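Local coordinates for protein transcriptional regulator (Saccharomonospora viridis, PDB 4KWA) that binds choline in its ligand domain and probably acts as a TetR-family transcriptional repressor that recognises DNA through a helix-turn-helix domain, at residues Gly163-Leu167 and Thr168-Gly172. Sequence-based numbering, arbitrary orientation.
Sequences GIQVL and TGKRG
Lys-170 and Gln-165 run side by side where helix 148-168 gives way to a loop, a clear case of a helix end closed by backbone bonds and finished by side chains. The lysine can be followed outward. Lys-170 CB sits 3.6 Å from Gln-165 O, the carbonyl that takes the bond from Lys-170 N at 3.1 Å. With CG anti to the backbone N (chi1 174°) and every later torsion extended, the chain keeps pace with the equally stretched glutamine: Lys-170 CD lies 3.9 Å from Gln-165 CB and also skirts the amide, while CE passes near OE1. At the tip, Lys-170 NZ gives a 3.0 Å hydrogen bond to Gln-165 OE1, approaching from above the amide plane, 58° out of it. The ammonium also binds Thr-153 OG1 of the second subunit, so the pair of side chains is tied into the dimer.

One residue earlier, Ile-164 O is gripped twice by Thr-168. Thr-168 N bonds to Ile-164 O at 2.9 Å, and Thr-168 OG1, placed between backbone N and carbonyl carbon by a chi1 of 65°, reaches that same Ile-164 O at 2.8 Å from above the carbonyl plane. Ile-164 CG2 and Thr-168 CG2 meet at 3.9 Å. Beyond them Gly-169 takes a positive phi, and Gly-169 N bonds to Val-166 O at 3.2 Å. Reversal at this glycine and the return of Lys-170 N to Gln-165 O make a Schellman motif, here terminating a helix of the TetR ligand-binding domain against its dimer partner.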
loop_
_atom_site.group_PDB
_atom_site.type_symbol
_atom_site.label_atom_id
_atom_site.label_comp_id
_atom_site.label_asym_id
_atom_site.label_seq_id
_atom_site.Cartn_x
_atom_site.Cartn_y
_atom_site.Cartn_z
ATOM N N GLY A 163 3.826 -0.782 -6.754
ATOM C CA GLY A 163 4.955 -1.093 -5.872
ATOM C C GLY A 163 4.735 -2.206 -4.920
ATOM O O GLY A 163 5.597 -3.018 -4.646
ATOM N N ILE A 164 3.484 -2.267 -4.456
ATOM C CA ILE A 164 3.030 -3.331 -3.632
ATOM C C ILE A 164 3.160 -4.646 -4.363
ATOM O O ILE A 164 3.657 -5.610 -3.770
ATOM C CB ILE A 164 1.570 -3.079 -3.129
ATOM C CG1 ILE A 164 1.470 -1.827 -2.321
ATOM C CG2 ILE A 164 1.068 -4.294 -2.295
ATOM C CD1 ILE A 164 0.043 -1.293 -2.181
ATOM N N GLN A 165 2.681 -4.715 -5.604
ATOM C CA GLN A 165 2.745 -5.907 -6.392
ATOM C C GLN A 165 4.264 -6.331 -6.499
ATOM O O GLN A 165 4.596 -7.532 -6.333
ATOM C CB GLN A 165 2.038 -5.684 -7.733
ATOM C CG GLN A 165 0.562 -5.366 -7.595
ATOM C CD GLN A 165 -0.096 -5.071 -8.932
ATOM O OE1 GLN A 165 0.497 -5.330 -9.981
ATOM N NE2 GLN A 165 -1.362 -4.590 -8.904
ATOM N N VAL A 166 5.176 -5.372 -6.679
ATOM C CA VAL A 166 6.587 -5.749 -6.689
ATOM C C VAL A 166 7.085 -6.295 -5.366
ATOM O O VAL A 166 7.635 -7.421 -5.292
ATOM C CB VAL A 166 7.482 -4.579 -7.186
ATOM C CG1 VAL A 166 8.975 -4.956 -7.140
ATOM C CG2 VAL A 166 6.977 -4.094 -8.572
ATOM N N LEU A 167 6.880 -5.538 -4.301
ATOM C CA LEU A 167 7.329 -5.971 -2.958
ATOM C C LEU A 167 6.761 -7.274 -2.373
ATOM O O LEU A 167 7.529 -8.057 -1.733
ATOM C CB LEU A 167 7.284 -4.871 -1.945
ATOM C CG LEU A 167 8.527 -3.954 -1.907
ATOM C CD1 LEU A 167 8.626 -3.004 -3.078
ATOM C CD2 LEU A 167 8.518 -3.112 -0.631
ATOM N N THR A 168 5.511 -7.557 -2.730
ATOM C CA THR A 168 4.809 -8.738 -2.263
ATOM C C THR A 168 5.034 -9.934 -3.182
ATOM O O THR A 168 4.550 -10.989 -2.872
ATOM C CB THR A 168 3.308 -8.486 -2.062
ATOM O OG1 THR A 168 2.664 -8.181 -3.324
ATOM C CG2 THR A 168 3.099 -7.361 -1.048
ATOM N N GLY A 169 5.760 -9.743 -4.276
ATOM C CA GLY A 169 6.121 -10.845 -5.188
ATOM C C GLY A 169 5.046 -11.412 -6.091
ATOM O O GLY A 169 5.033 -12.623 -6.400
ATOM N N LYS A 170 4.193 -10.545 -6.597
ATOM C CA LYS A 170 3.163 -10.963 -7.560
ATOM C C LYS A 170 3.851 -11.628 -8.771
ATOM O O LYS A 170 4.898 -11.186 -9.266
ATOM C CB LYS A 170 2.311 -9.771 -7.980
ATOM C CG LYS A 170 1.291 -10.058 -9.112
ATOM C CD LYS A 170 0.612 -8.775 -9.598
ATOM C CE LYS A 170 -0.086 -8.939 -10.952
ATOM N NZ LYS A 170 -0.480 -7.622 -11.568
ATOM N N ARG A 171 3.262 -12.724 -9.218
ATOM C CA ARG A 171 3.835 -13.477 -10.314
ATOM C C ARG A 171 3.941 -12.611 -11.584
ATOM O O ARG A 171 3.009 -11.969 -12.029
ATOM C CB ARG A 171 3.013 -14.780 -10.536
ATOM C CG ARG A 171 3.711 -15.795 -11.427
ATOM C CD ARG A 171 3.077 -17.180 -11.293
ATOM N NE ARG A 171 2.992 -17.643 -9.900
ATOM C CZ ARG A 171 1.912 -17.494 -9.105
ATOM N NH1 ARG A 171 0.784 -16.930 -9.571
ATOM N NH2 ARG A 171 1.943 -17.926 -7.832
ATOM N N GLY A 172 5.146 -12.572 -12.134
ATOM C CA GLY A 172 5.388 -11.826 -13.366
ATOM C C GLY A 172 5.775 -10.391 -13.079
ATOM O O GLY A 172 6.263 -9.689 -13.961
#